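Local atomic coordinates of prephenate dehydratase:Amino acid-binding ACT (Brucella abortus, PDB entry 6VH5), a protein that probably catalyses the conversion of prephenate to phenylpyruvate in L-phenylalanine biosynthesis and binds phenylalanine through its ACT domain. Residues 74-79 / 193-198; 238-243 / 274-279. All blocks are in the same frame, centred on the assembly; numbering follows the deposited sequence.

Contact 1 (74-79 / 193-198); sequences PIENTL and VTRFVV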
loop_
_atom_site.group_PDB
_atom_site.type_symbol
_atom_site.label_atom_id
_atom_site.label_comp_id
_atom_site.label_asym_id
_atom_site.label_seq_id
_atom_site.Cartn_x
_atom_site.Cartn_y
_atom_site.Cartn_z
ATOM N N PRO A 74 -5.886 -9.009 1.568
ATOM C CA PRO A 74 -4.883 -8.875 0.506
ATOM C C PRO A 74 -3.667 -8.102 0.991
ATOM O O PRO A 74 -3.788 -7.107 1.711
ATOM C CB PRO A 74 -5.633 -8.096 -0.584
ATOM C CG PRO A 74 -6.654 -7.303 0.163
ATOM C CD PRO A 74 -7.074 -8.169 1.326
ATOM N N ILE A 75 -2.483 -8.579 0.607
ATOM C CA ILE A 75 -1.251 -7.894 0.986
ATOM C C ILE A 75 -0.335 -7.610 -0.189
ATOM O O ILE A 75 0.547 -6.739 -0.076
ATOM C CB ILE A 75 -0.496 -8.674 2.082
ATOM C CG1 ILE A 75 -0.059 -10.045 1.578
ATOM C CG2 ILE A 75 -1.392 -8.822 3.330
ATOM C CD1 ILE A 75 1.013 -10.669 2.452
ATOM N N GLU A 76 -0.484 -8.285 -1.325
ATOM C CA GLU A 76 0.304 -7.990 -2.513
ATOM C C GLU A 76 -0.610 -7.984 -3.730
ATOM O O GLU A 76 -1.494 -8.836 -3.852
ATOM C CB GLU A 76 1.425 -9.009 -2.726
ATOM C CG GLU A 76 2.486 -8.986 -1.657
ATOM C CD GLU A 76 3.397 -10.188 -1.725
ATOM O OE1 GLU A 76 3.444 -10.828 -2.790
ATOM O OE2 GLU A 76 4.021 -10.520 -0.698
ATOM N N ASN A 77 -0.412 -6.999 -4.606
ATOM C CA ASN A 77 -1.081 -6.956 -5.903
ATOM C C ASN A 77 -0.107 -6.495 -6.973
ATOM O O ASN A 77 0.571 -5.478 -6.798
ATOM C CB ASN A 77 -2.290 -6.023 -5.892
ATOM C CG ASN A 77 -2.862 -5.838 -7.279
ATOM O OD1 ASN A 77 -2.599 -4.832 -7.948
ATOM N ND2 ASN A 77 -3.622 -6.823 -7.734
ATOM N N THR A 78 -0.089 -7.211 -8.103
ATOM C CA THR A 78 0.905 -6.983 -9.155
ATOM C C THR A 78 0.792 -5.605 -9.815
ATOM O O THR A 78 1.807 -5.051 -10.247
ATOM C CB THR A 78 0.792 -8.085 -10.206
ATOM O OG1 THR A 78 0.989 -9.359 -9.577
ATOM C CG2 THR A 78 1.842 -7.910 -11.277
ATOM N N LEU A 79 -0.401 -5.008 -9.887
ATOM C CA LEU A 79 -0.471 -3.739 -10.612
ATOM C C LEU A 79 -0.885 -2.570 -9.727
ATOM O O LEU A 79 -1.723 -1.747 -10.115
ATOM C CB LEU A 79 -1.404 -3.854 -11.818
ATOM C CG LEU A 79 -1.026 -4.935 -12.835
ATOM C CD1 LEU A 79 -2.065 -5.053 -13.932
ATOM C CD2 LEU A 79 0.316 -4.599 -13.442
ATOM N N VAL A 193 -2.270 -10.223 -10.350
ATOM C CA VAL A 193 -2.451 -11.202 -9.282
ATOM C C VAL A 193 -2.478 -10.499 -7.930
ATOM O O VAL A 193 -1.721 -9.549 -7.697
ATOM C CB VAL A 193 -1.338 -12.266 -9.314
ATOM C CG1 VAL A 193 -1.650 -13.386 -8.345
ATOM C CG2 VAL A 193 -1.190 -12.808 -10.722
ATOM N N THR A 194 -3.359 -10.956 -7.048
ATOM C CA THR A 194 -3.413 -10.494 -5.666
ATOM C C THR A 194 -3.035 -11.635 -4.728
ATOM O O THR A 194 -3.494 -12.771 -4.904
ATOM C CB THR A 194 -4.803 -9.952 -5.289
ATOM O OG1 THR A 194 -5.004 -8.673 -5.896
ATOM C CG2 THR A 194 -4.909 -9.788 -3.763
ATOM N N ARG A 195 -2.186 -11.339 -3.752
ATOM C CA ARG A 195 -1.809 -12.312 -2.735
ATOM C C ARG A 195 -2.550 -12.000 -1.444
ATOM O O ARG A 195 -2.428 -10.894 -0.895
ATOM C CB ARG A 195 -0.305 -12.321 -2.495
ATOM C CG ARG A 195 0.098 -13.154 -1.272
ATOM C CD ARG A 195 1.630 -13.225 -1.117
ATOM N NE ARG A 195 1.981 -14.217 -0.113
ATOM C CZ ARG A 195 2.860 -14.036 0.861
ATOM N NH1 ARG A 195 3.524 -12.894 0.970
ATOM N NH2 ARG A 195 3.074 -15.010 1.724
ATOM N N PHE A 196 -3.291 -12.976 -0.949
ATOM C CA PHE A 196 -3.936 -12.838 0.342
ATOM C C PHE A 196 -3.186 -13.648 1.393
ATOM O O PHE A 196 -2.475 -14.606 1.077
ATOM C CB PHE A 196 -5.394 -13.307 0.290
ATOM C CG PHE A 196 -6.238 -12.594 -0.715
ATOM C CD1 PHE A 196 -6.243 -12.988 -2.046
ATOM C CD2 PHE A 196 -7.049 -11.542 -0.329
ATOM C CE1 PHE A 196 -7.032 -12.341 -2.973
ATOM C CE2 PHE A 196 -7.844 -10.886 -1.252
ATOM C CZ PHE A 196 -7.835 -11.284 -2.576
ATOM N N VAL A 197 -3.364 -13.249 2.652
ATOM C CA VAL A 197 -3.002 -14.059 3.809
ATOM C C VAL A 197 -4.270 -14.296 4.617
ATOM O O VAL A 197 -5.126 -13.412 4.718
ATOM C CB VAL A 197 -1.918 -13.406 4.690
ATOM C CG1 VAL A 197 -0.552 -13.481 4.003
ATOM C CG2 VAL A 197 -2.303 -11.972 5.006
ATOM N N VAL A 198 -4.396 -15.498 5.161
ATOM C CA VAL A 198 -5.526 -15.879 5.995
ATOM C C VAL A 198 -5.132 -15.664 7.453
ATOM O O VAL A 198 -4.142 -16.233 7.918
ATOM C CB VAL A 198 -5.915 -17.340 5.732
ATOM C CG1 VAL A 198 -7.221 -17.693 6.428
ATOM C CG2 VAL A 198 -5.996 -17.585 4.227
#
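Strands 74-77 and 193-198 pair antiparallel in the middle of the mixed five-stranded sheet of the prephenate dehydratase domain, with a classic beta bulge where I75 and E76 both face R195. R195 O accepts from I75 N (2.8 Å) and, over a longer distance, from E76 N (3.3 Å), and R195 N returns a bond to E76 O. On one face, E76 and R195 run side by side. R195 is extended from CG to NE, long enough to bring NH1 to E76 OE2 (2.9 Å); the oxygen lies close to the guanidinium plane but is met from above the carboxylate, the two planes being 59° apart. Here I75 CD1 lies over one guanidinium face and touches V197 CG1 (3.6 Å), two branched hydrocarbons suited to a buried patch. E76 also bridges to K246, and R195 to E100 and D264. P74, F196, N77 and T194 occupy the other face. T194, predicted to be essential for activity, serves two neighbours: its OG1 accepts from N77 ND2 (3.0 Å), while its methyl CG2 lies over the F196 ring, offset toward the rim. With CG swung anti to the backbone N (chi1 172°), the N77 amide reaches T194; its OD1 accepts from L79 N, an Asx turn, and from G81 N. Strand 96-104 flanks 193-200 beyond this pair, helix 36-44 packs on P74 and F196, and helix 86-92 covers I75 and V197.

Contact 2 (238-243 / 274-279); sequences ATNGVN and VQLALE. With PHE (phenylalanine), chain E; EDO (1,2-ethanediol), chain K.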
loop_
_atom_site.group_PDB
_atom_site.type_symbol
_atom_site.label_atom_id
_atom_site.label_comp_id
_atom_site.label_asym_id
_atom_site.label_seq_id
_atom_site.Cartn_x
_atom_site.Cartn_y
_atom_site.Cartn_z
ATOM N N ALA A 238 21.599 -17.255 4.494
ATOM C CA ALA A 238 22.489 -17.378 3.341
ATOM C C ALA A 238 23.292 -18.678 3.367
ATOM O O ALA A 238 23.420 -19.357 2.341
ATOM C CB ALA A 238 23.430 -16.170 3.292
ATOM N N THR A 239 23.862 -19.032 4.528
ATOM C CA THR A 239 24.727 -20.202 4.634
ATOM C C THR A 239 23.982 -21.484 4.993
ATOM O O THR A 239 24.619 -22.531 5.132
ATOM C CB THR A 239 25.859 -19.962 5.656
ATOM O OG1 THR A 239 25.297 -19.609 6.929
ATOM C CG2 THR A 239 26.819 -18.858 5.185
ATOM N N ASN A 240 22.671 -21.442 5.195
ATOM C CA ASN A 240 21.945 -22.674 5.463
ATOM C C ASN A 240 20.969 -23.050 4.358
ATOM O O ASN A 240 20.292 -24.081 4.470
ATOM C CB ASN A 240 21.233 -22.570 6.810
ATOM C CG ASN A 240 22.184 -22.789 7.956
ATOM O OD1 ASN A 240 22.557 -23.924 8.237
ATOM N ND2 ASN A 240 22.631 -21.705 8.588
ATOM N N GLY A 241 20.952 -22.300 3.259
ATOM C CA GLY A 241 20.085 -22.622 2.149
ATOM C C GLY A 241 18.626 -22.362 2.415
ATOM O O GLY A 241 17.768 -23.079 1.888
ATOM N N VAL A 242 18.318 -21.342 3.209
ATOM C CA VAL A 242 16.939 -20.943 3.459
ATOM C C VAL A 242 16.595 -19.837 2.468
ATOM O O VAL A 242 17.225 -18.773 2.476
ATOM C CB VAL A 242 16.749 -20.457 4.901
ATOM C CG1 VAL A 242 15.278 -20.189 5.162
ATOM C CG2 VAL A 242 17.320 -21.443 5.890
ATOM N N ASN A 243 15.605 -20.088 1.611
ATOM C CA ASN A 243 15.183 -19.090 0.632
ATOM C C ASN A 243 14.215 -18.116 1.283
ATOM O O ASN A 243 13.237 -18.527 1.913
ATOM C CB ASN A 243 14.529 -19.753 -0.581
ATOM C CG ASN A 243 14.482 -18.827 -1.824
ATOM O OD1 ASN A 243 15.400 -18.043 -2.087
ATOM N ND2 ASN A 243 13.380 -18.909 -2.569
ATOM N N VAL A 274 16.519 -24.213 9.241
ATOM C CA VAL A 274 15.821 -23.009 9.664
ATOM C C VAL A 274 16.130 -22.704 11.120
ATOM O O VAL A 274 16.369 -21.550 11.499
ATOM C CB VAL A 274 14.309 -23.168 9.417
ATOM C CG1 VAL A 274 13.567 -21.913 9.845
ATOM C CG2 VAL A 274 14.050 -23.472 7.935
ATOM N N GLN A 275 16.165 -23.743 11.951
ATOM C CA GLN A 275 16.518 -23.576 13.356
ATOM C C GLN A 275 17.855 -22.857 13.503
ATOM O O GLN A 275 17.987 -21.934 14.316
ATOM C CB GLN A 275 16.557 -24.950 14.021
ATOM C CG GLN A 275 16.420 -24.977 15.508
ATOM C CD GLN A 275 16.522 -26.395 16.054
ATOM O OE1 GLN A 275 17.373 -26.685 16.892
ATOM N NE2 GLN A 275 15.681 -27.291 15.551
ATOM N N LEU A 276 18.847 -23.238 12.694
ATOM C CA LEU A 276 20.160 -22.608 12.789
ATOM C C LEU A 276 20.120 -21.161 12.309
ATOM O O LEU A 276 20.612 -20.256 12.995
ATOM C CB LEU A 276 21.171 -23.405 11.972
ATOM C CG LEU A 276 21.644 -24.753 12.490
ATOM C CD1 LEU A 276 22.487 -25.438 11.436
ATOM C CD2 LEU A 276 22.452 -24.540 13.739
ATOM N N ALA A 277 19.488 -20.920 11.151
ATOM C CA ALA A 277 19.375 -19.562 10.628
ATOM C C ALA A 277 18.686 -18.640 11.626
ATOM O O ALA A 277 19.185 -17.548 11.924
ATOM C CB ALA A 277 18.601 -19.577 9.306
ATOM N N LEU A 278 17.558 -19.082 12.190
ATOM C CA LEU A 278 16.852 -18.246 13.160
ATOM C C LEU A 278 17.703 -18.017 14.405
ATOM O O LEU A 278 17.665 -16.931 15.000
ATOM C CB LEU A 278 15.497 -18.870 13.522
ATOM C CG LEU A 278 14.425 -18.794 12.421
ATOM C CD1 LEU A 278 13.111 -19.509 12.807
ATOM C CD2 LEU A 278 14.156 -17.335 12.079
ATOM N N GLU A 279 18.488 -19.022 14.806
ATOM C CA GLU A 279 19.362 -18.852 15.963
ATOM C C GLU A 279 20.418 -17.794 15.695
ATOM O O GLU A 279 20.736 -16.980 16.569
ATOM C CB GLU A 279 20.034 -20.178 16.322
ATOM C CG GLU A 279 20.960 -20.064 17.515
ATOM C CD GLU A 279 21.618 -21.385 17.894
ATOM O OE1 GLU A 279 21.650 -22.314 17.055
ATOM O OE2 GLU A 279 22.070 -21.502 19.054
HETATM N N PHE E . 15.154 -15.436 -2.461
HETATM C CA PHE E . 16.366 -14.636 -2.611
HETATM C C PHE E . 17.218 -14.742 -1.362
HETATM O O PHE E . 16.784 -15.367 -0.389
HETATM C CB PHE E . 16.052 -13.167 -2.894
HETATM C CG PHE E . 15.005 -12.566 -1.977
HETATM C CD1 PHE E . 13.725 -12.316 -2.446
HETATM C CD2 PHE E . 15.306 -12.239 -0.662
HETATM C CE1 PHE E . 12.760 -11.757 -1.615
HETATM C CE2 PHE E . 14.357 -11.686 0.170
HETATM C CZ PHE E . 13.080 -11.444 -0.301
HETATM O OXT PHE E . 18.320 -14.189 -1.325
HETATM C C1 EDO K . 19.547 -13.941 2.205
HETATM O O1 EDO K . 19.794 -13.874 0.788
HETATM C C2 EDO K . 18.805 -15.225 2.598
HETATM O O2 EDO K . 18.758 -16.188 1.532
#
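N240, near the end of helix 229-240, lays its amide against L276 of helix 272-283, the two side chains crossing at about a right angle. Its OD1 meets L276 CD1 at 3.5 Å, and ND2 comes within 4.1 Å of L276 CB. With CG beside its own backbone N (chi1 -78°), N240 turns ND2 back to bond G236 O one helical turn earlier, so a polar residue can serve at this apolar border. G241 then leaves helical geometry with a positive phi of 72°, which glycine accommodates easily, and the chain turns toward strand 243-251. V242 follows, buried as its branched hydrocarbon suits: its CG2 reaches A277 CB at 4.1 Å and V274 CG2 at 4.4 Å. The small A277 lets the helix come near without a bulky side chain, and F237 and I265 add to the same apolar cluster. N243 faces the ligand instead, its OD1 accepting from the amino N of bound phenylalanine (2.6 Å). No hydrogen bond joins the two segments. The end of helix 229-240 and the turn after it are thus held against helix 272-283 by dispersion and burial of apolar surface, while N240 ND2 is satisfied by G236 O and N243 OD1 by the ligand.

Contact 1 belongs to the catalytic domain and contact 2 to the ACT domain; they follow one another along the chain, with centres 26 Å apart and nearest atoms about 11 Å apart, so they do not touch. Contact 2 carries N243 at a phenylalanine pocket completed by N225 and L230 of the second subunit. Contact 1 holds T194, and the side chain of E76 is about 9 Å from a bound phenylalanine. Salt bridges from E76 to K246, of the same pocket as N243, and from R195 to D264 join the domains, a plausible route between phenylalanine binding and the catalytic domain. T78 O bonds Y250 OH of the second subunit, and A238 packs on its Y231.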